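Local coordinates for tight junction protein ZO-3 (Homo sapiens, PDB 3KFV) that serves as a MAGUK-family scaffold linking tight-junction membrane proteins such as claudins and occludin to the actin cytoskeleton, seen here through its SH3 and guanylate kinase-like domains, at residues A[277-280]-A[281-285]; A[284-287]-A[288-292]. All coordinates share one frame; numbering follows the deposited sequence.

Both contacts lie on one helix, 278-290, the last of the guanylate kinase-like part of the chain. Contact 1 (277-285) covers the N-cap and first turns, contact 2 (284-292) the later turns and the residues that follow; they share Lys284 and Ala285, and their centres are about 11 Å apart. The helix follows strand 268-272, an outermost strand of the five-stranded parallel sheet, and its buried residues face that sheet and helix 155-165. After it the chain runs into strand 294-298, which pairs with the antiparallel sheet that also holds the SH3 strands. The helix therefore bridges the nucleotide-kinase-like core and the strand that returns to the SH3 unit of this scaffold.

Contact 1 (A[277-280]-A[281-285]); sequences DTWY and QELKA
Lys284 reaches back one turn to the ring of Tyr280, and its side chain can be followed atom by atom. CB and CG stay near the carbonyl oxygen of Tyr280, with CG 4.3 Å above the ring plane but offset toward the rim. CD then comes within 3.9 Å of Tyr280 CE2, and CE makes the closest approach, 3.5 Å from the same CE2. A bend at chi3 (-67°) turns CE in toward Tyr280 CE2, and NZ continues to Glu165, with which it forms a salt bridge. The phenol has its CG trans to the backbone N (chi1 -177°), which swings the ring outward and forward, so that Lys284 crosses it at a slant, and its OH is hydrogen-bonded to the same Glu165. A phenylalanine at Tyr280 would probably leave Glu165 without its hydroxyl partner, taking away one of the holds on that carboxylate.

Four i to i+4 backbone bonds cross between 277-280 and 281-285, among them Lys284 N to Tyr280 O at 3.1 Å and Glu282 N to Thr278 O at 2.9 Å, the latter nearly straight. Asp277 occupies the N-cap position without a side-chain capping bond; its carboxylate instead lies near the Gln281 side chain, the two planes 18° apart. On the buried flank Leu283 CD2 meets the Trp279 ring at its edge, 4.2 Å from CZ3. These N-terminal turns of helix 278-290 pack into the guanylate kinase-like domain: Trp279 edge-to-face with Phe225 and against helix 230-240, Leu283 on strand 221-227 of the parallel sheet, Tyr280 on Lys161 and Leu162 of helix 155-165.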
ATOM      1  N   ASP A 277     -24.541   3.780  -9.129  1.00 43.78           N
ATOM      2  CA  ASP A 277     -23.722   4.219  -8.000  1.00 42.25           C
ATOM      3  C   ASP A 277     -23.149   3.068  -7.170  1.00 43.18           C
ATOM      4  O   ASP A 277     -22.595   3.288  -6.097  1.00 46.43           O
ATOM      5  CB  ASP A 277     -24.536   5.144  -7.088  1.00 43.02           C
ATOM      6  CG  ASP A 277     -25.525   4.385  -6.197  1.00 44.73           C
ATOM      7  OD1 ASP A 277     -25.841   3.209  -6.480  1.00 46.41           O
ATOM      8  OD2 ASP A 277     -25.993   4.975  -5.203  1.00 43.58           O
ATOM      9  N   THR A 278     -23.278   1.844  -7.660  1.00 42.82           N
ATOM     10  CA  THR A 278     -22.904   0.685  -6.861  1.00 44.68           C
ATOM     11  C   THR A 278     -21.416   0.661  -6.483  1.00 44.09           C
ATOM     12  O   THR A 278     -21.082   0.542  -5.302  1.00 43.02           O
ATOM     13  CB  THR A 278     -23.365  -0.637  -7.527  1.00 48.09           C
ATOM     14  OG1 THR A 278     -24.787  -0.764  -7.379  1.00 50.13           O
ATOM     15  CG2 THR A 278     -22.700  -1.837  -6.877  1.00 48.72           C
ATOM     16  N   TRP A 279     -20.527   0.790  -7.464  1.00 40.16           N
ATOM     17  CA  TRP A 279     -19.088   0.765  -7.181  1.00 40.34           C
ATOM     18  C   TRP A 279     -18.682   1.870  -6.213  1.00 40.18           C
ATOM     19  O   TRP A 279     -17.772   1.696  -5.404  1.00 38.45           O
ATOM     20  CB  TRP A 279     -18.263   0.873  -8.464  1.00 36.73           C
ATOM     21  CG  TRP A 279     -18.400   2.185  -9.188  1.00 36.92           C
ATOM     22  CD1 TRP A 279     -19.227   2.457 -10.237  1.00 38.75           C
ATOM     23  CD2 TRP A 279     -17.679   3.398  -8.923  1.00 37.01           C
ATOM     24  NE1 TRP A 279     -19.070   3.761 -10.642  1.00 36.89           N
ATOM     25  CE2 TRP A 279     -18.123   4.361  -9.853  1.00 35.68           C
ATOM     26  CE3 TRP A 279     -16.702   3.763  -7.989  1.00 36.32           C
ATOM     27  CZ2 TRP A 279     -17.624   5.666  -9.878  1.00 34.51           C
ATOM     28  CZ3 TRP A 279     -16.207   5.064  -8.017  1.00 36.38           C
ATOM     29  CH2 TRP A 279     -16.670   5.997  -8.954  1.00 35.08           C
ATOM     30  N   TYR A 280     -19.365   3.005  -6.309  1.00 39.62           N
ATOM     31  CA  TYR A 280     -19.111   4.137  -5.435  1.00 37.36           C
ATOM     32  C   TYR A 280     -19.586   3.838  -4.017  1.00 39.75           C
ATOM     33  O   TYR A 280     -18.947   4.238  -3.044  1.00 37.39           O
ATOM     34  CB  TYR A 280     -19.811   5.383  -5.974  1.00 38.45           C
ATOM     35  CG  TYR A 280     -19.531   6.624  -5.164  1.00 39.79           C
ATOM     36  CD1 TYR A 280     -18.289   7.243  -5.221  1.00 37.82           C
ATOM     37  CD2 TYR A 280     -20.506   7.179  -4.340  1.00 37.72           C
ATOM     38  CE1 TYR A 280     -18.024   8.376  -4.481  1.00 37.97           C
ATOM     39  CE2 TYR A 280     -20.250   8.309  -3.595  1.00 35.98           C
ATOM     40  CZ  TYR A 280     -19.007   8.906  -3.670  1.00 40.02           C
ATOM     41  OH  TYR A 280     -18.737  10.035  -2.929  1.00 42.96           O
ATOM     42  N   GLN A 281     -20.714   3.137  -3.910  1.00 41.81           N
ATOM     43  CA  GLN A 281     -21.242   2.709  -2.616  1.00 41.10           C
ATOM     44  C   GLN A 281     -20.276   1.747  -1.922  1.00 44.11           C
ATOM     45  O   GLN A 281     -19.846   1.991  -0.789  1.00 44.48           O
ATOM     46  CB  GLN A 281     -22.610   2.044  -2.784  1.00 42.89           C
ATOM     47  CG  GLN A 281     -23.718   2.988  -3.251  1.00 46.72           C
ATOM     48  CD  GLN A 281     -24.052   4.062  -2.228  1.00 47.98           C
ATOM     49  OE1 GLN A 281     -23.806   5.249  -2.454  1.00 45.81           O
ATOM     50  NE2 GLN A 281     -24.609   3.650  -1.096  1.00 50.91           N
ATOM     51  N   GLU A 282     -19.940   0.657  -2.607  1.00 44.48           N
ATOM     52  CA  GLU A 282     -18.948  -0.287  -2.107  1.00 41.07           C
ATOM     53  C   GLU A 282     -17.652   0.423  -1.733  1.00 40.05           C
ATOM     54  O   GLU A 282     -17.038   0.113  -0.712  1.00 40.28           O
ATOM     55  CB  GLU A 282     -18.695  -1.399  -3.127  1.00 40.10           C
ATOM     56  CG  GLU A 282     -19.550  -2.640  -2.877  1.00 56.72           C
ATOM     57  CD  GLU A 282     -19.799  -3.482  -4.128  1.00 63.10           C
ATOM     58  OE1 GLU A 282     -18.834  -3.784  -4.871  1.00 59.91           O
ATOM     59  OE2 GLU A 282     -20.972  -3.860  -4.355  1.00 62.82           O
ATOM     60  N   LEU A 283     -17.243   1.388  -2.549  1.00 40.13           N
ATOM     61  CA  LEU A 283     -16.041   2.151  -2.241  1.00 36.24           C
ATOM     62  C   LEU A 283     -16.144   2.734  -0.843  1.00 34.07           C
ATOM     63  O   LEU A 283     -15.312   2.452   0.012  1.00 35.72           O
ATOM     64  CB  LEU A 283     -15.809   3.263  -3.264  1.00 35.46           C
ATOM     65  CG  LEU A 283     -14.640   4.222  -3.003  1.00 36.63           C
ATOM     66  CD1 LEU A 283     -13.338   3.479  -2.727  1.00 35.78           C
ATOM     67  CD2 LEU A 283     -14.461   5.195  -4.161  1.00 36.28           C
ATOM     68  N   LYS A 284     -17.183   3.531  -0.611  1.00 37.98           N
ATOM     69  CA  LYS A 284     -17.336   4.250   0.652  1.00 34.43           C
ATOM     70  C   LYS A 284     -17.353   3.311   1.852  1.00 32.18           C
ATOM     71  O   LYS A 284     -16.788   3.617   2.897  1.00 27.56           O
ATOM     72  CB  LYS A 284     -18.592   5.122   0.629  1.00 35.26           C
ATOM     73  CG  LYS A 284     -18.425   6.423  -0.139  1.00 34.81           C
ATOM     74  CD  LYS A 284     -19.610   7.351   0.080  1.00 37.83           C
ATOM     75  CE  LYS A 284     -20.877   6.791  -0.540  1.00 37.00           C
ATOM     76  NZ  LYS A 284     -22.067   7.618  -0.216  1.00 37.44           N
ATOM     77  N   ALA A 285     -17.998   2.161   1.687  1.00 33.53           N
ATOM     78  CA  ALA A 285     -18.074   1.165   2.749  1.00 29.86           C
ATOM     79  C   ALA A 285     -16.694   0.556   3.019  1.00 36.69           C
ATOM     80  O   ALA A 285     -16.321   0.308   4.169  1.00 38.38           O
ATOM     81  CB  ALA A 285     -19.079   0.085   2.380  1.00 26.03           C
TER

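Contact 2 (A[284-287]-A[288-292]); sequences KAII and REQQT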
ATOM      1  N   LYS A 284     -17.183   3.531  -0.611  1.00 37.98           N
ATOM      2  CA  LYS A 284     -17.336   4.250   0.652  1.00 34.43           C
ATOM      3  C   LYS A 284     -17.353   3.311   1.852  1.00 32.18           C
ATOM      4  O   LYS A 284     -16.788   3.617   2.897  1.00 27.56           O
ATOM      5  CB  LYS A 284     -18.592   5.122   0.629  1.00 35.26           C
ATOM      6  CG  LYS A 284     -18.425   6.423  -0.139  1.00 34.81           C
ATOM      7  CD  LYS A 284     -19.610   7.351   0.080  1.00 37.83           C
ATOM      8  CE  LYS A 284     -20.877   6.791  -0.540  1.00 37.00           C
ATOM      9  NZ  LYS A 284     -22.067   7.618  -0.216  1.00 37.44           N
ATOM     10  N   ALA A 285     -17.998   2.161   1.687  1.00 33.53           N
ATOM     11  CA  ALA A 285     -18.074   1.165   2.749  1.00 29.86           C
ATOM     12  C   ALA A 285     -16.694   0.556   3.019  1.00 36.69           C
ATOM     13  O   ALA A 285     -16.321   0.308   4.169  1.00 38.38           O
ATOM     14  CB  ALA A 285     -19.079   0.085   2.380  1.00 26.03           C
ATOM     15  N   ILE A 286     -15.937   0.326   1.952  1.00 30.75           N
ATOM     16  CA  ILE A 286     -14.615  -0.261   2.069  1.00 31.24           C
ATOM     17  C   ILE A 286     -13.617   0.665   2.771  1.00 34.14           C
ATOM     18  O   ILE A 286     -12.748   0.204   3.511  1.00 36.44           O
ATOM     19  CB  ILE A 286     -14.080  -0.696   0.696  1.00 32.28           C
ATOM     20  CG1 ILE A 286     -14.776  -1.986   0.257  1.00 31.33           C
ATOM     21  CG2 ILE A 286     -12.569  -0.873   0.729  1.00 29.39           C
ATOM     22  CD1 ILE A 286     -14.412  -2.436  -1.132  1.00 32.45           C
ATOM     23  N   ILE A 287     -13.737   1.968   2.551  1.00 31.45           N
ATOM     24  CA  ILE A 287     -12.854   2.913   3.221  1.00 31.07           C
ATOM     25  C   ILE A 287     -13.128   2.954   4.729  1.00 35.50           C
ATOM     26  O   ILE A 287     -12.209   2.883   5.540  1.00 36.37           O
ATOM     27  CB  ILE A 287     -12.999   4.324   2.642  1.00 30.64           C
ATOM     28  CG1 ILE A 287     -12.599   4.339   1.168  1.00 31.89           C
ATOM     29  CG2 ILE A 287     -12.161   5.314   3.433  1.00 28.16           C
ATOM     30  CD1 ILE A 287     -12.812   5.689   0.491  1.00 32.49           C
ATOM     31  N   ARG A 288     -14.399   3.063   5.102  1.00 35.13           N
ATOM     32  CA  ARG A 288     -14.772   3.120   6.513  1.00 38.15           C
ATOM     33  C   ARG A 288     -14.483   1.814   7.247  1.00 37.32           C
ATOM     34  O   ARG A 288     -14.275   1.811   8.458  1.00 39.90           O
ATOM     35  CB  ARG A 288     -16.250   3.473   6.674  1.00 32.52           C
ATOM     36  CG  ARG A 288     -16.594   4.881   6.277  1.00 27.95           C
ATOM     37  CD  ARG A 288     -18.042   5.183   6.606  1.00 37.16           C
ATOM     38  NE  ARG A 288     -18.499   6.403   5.952  1.00 38.95           N
ATOM     39  CZ  ARG A 288     -19.284   6.426   4.879  1.00 43.08           C
ATOM     40  NH1 ARG A 288     -19.718   5.291   4.338  1.00 35.40           N
ATOM     41  NH2 ARG A 288     -19.641   7.591   4.357  1.00 47.87           N
ATOM     42  N   GLU A 289     -14.485   0.707   6.519  1.00 35.41           N
ATOM     43  CA  GLU A 289     -14.222  -0.588   7.128  1.00 37.15           C
ATOM     44  C   GLU A 289     -12.741  -0.760   7.393  1.00 37.02           C
ATOM     45  O   GLU A 289     -12.315  -0.927   8.533  1.00 37.38           O
ATOM     46  CB  GLU A 289     -14.693  -1.707   6.213  1.00 36.91           C
ATOM     47  CG  GLU A 289     -14.434  -3.090   6.752  1.00 42.08           C
ATOM     48  CD  GLU A 289     -14.601  -4.148   5.678  1.00 63.86           C
ATOM     49  OE1 GLU A 289     -13.727  -4.225   4.774  1.00 62.30           O
ATOM     50  OE2 GLU A 289     -15.611  -4.895   5.730  1.00 68.24           O
ATOM     51  N   GLN A 290     -11.957  -0.714   6.323  1.00 38.94           N
ATOM     52  CA  GLN A 290     -10.522  -0.946   6.420  1.00 38.44           C
ATOM     53  C   GLN A 290      -9.836   0.087   7.300  1.00 33.55           C
ATOM     54  O   GLN A 290      -8.710  -0.120   7.735  1.00 35.15           O
ATOM     55  CB  GLN A 290      -9.887  -1.022   5.028  1.00 32.92           C
ATOM     56  CG  GLN A 290     -10.443  -2.170   4.201  1.00 36.25           C
ATOM     57  CD  GLN A 290      -9.550  -2.558   3.043  1.00 41.38           C
ATOM     58  OE1 GLN A 290      -8.480  -1.979   2.847  1.00 44.49           O
ATOM     59  NE2 GLN A 290      -9.983  -3.545   2.264  1.00 37.66           N
ATOM     60  N   GLN A 291     -10.531   1.183   7.589  1.00 34.82           N
ATOM     61  CA  GLN A 291     -10.013   2.201   8.501  1.00 34.18           C
ATOM     62  C   GLN A 291      -9.991   1.701   9.942  1.00 35.04           C
ATOM     63  O   GLN A 291      -9.266   2.234  10.784  1.00 35.63           O
ATOM     64  CB  GLN A 291     -10.843   3.480   8.415  1.00 34.46           C
ATOM     65  CG  GLN A 291     -10.598   4.453   9.554  1.00 28.61           C
ATOM     66  CD  GLN A 291      -9.203   5.010   9.529  1.00 33.29           C
ATOM     67  OE1 GLN A 291      -8.657   5.266   8.463  1.00 36.99           O
ATOM     68  NE2 GLN A 291      -8.610   5.200  10.706  1.00 35.96           N
ATOM     69  N   THR A 292     -10.791   0.677  10.224  1.00 34.49           N
ATOM     70  CA  THR A 292     -10.841   0.104  11.565  1.00 38.04           C
ATOM     71  C   THR A 292      -9.900  -1.102  11.707  1.00 41.23           C
ATOM     72  O   THR A 292      -9.608  -1.539  12.824  1.00 43.92           O
ATOM     73  CB  THR A 292     -12.277  -0.307  11.964  1.00 38.48           C
ATOM     74  OG1 THR A 292     -12.669  -1.475  11.228  1.00 38.36           O
ATOM     75  CG2 THR A 292     -13.272   0.832  11.702  1.00 32.93           C
TER
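Ile286 and Gln290 run side by side and point the same way, the methyl CG2 of the isoleucine lying 4.0 Å from Gln290 NE2. Gln290 CG in turn approaches the carbonyl oxygen of Ile286, whose bond from Gln290 N measures 3.1 Å and is fairly straight at 165°. The glutamine chain is extended beyond CG (chi2 -161°), which carries its amide alongside the isoleucine branch. Two residues earlier in the chain, Arg288, extended from CG to NE, leans back toward the preceding turn, its NH1 3.9 Å from Lys284 CB, while Arg288 N bonds to Lys284 O at 3.3 Å.

These i to i+4 links belong to the closing turns of helix 278-290, which packs on the parallel sheet of the guanylate kinase-like fold. The bond from Gln291 N to Ile287 O is weak, with an N-H...O angle of 131°. Glu289 O accepts both Thr292 N and Thr292 OG1, the hydroxyl 2.8 Å away and in the carbonyl plane.

Further out, Gln290 OE1 is hydrogen-bonded to Thr267, and Ile286 rests on Ala268 and Ile270 of strand 268-272. Ile287 packs against Leu162 of helix 155-165 and His200 of strand 200-203. Gln291 ties its amide to the backbone of Phe144 and Arg146, and the Glu289 carboxylate forms a salt bridge with Arg293.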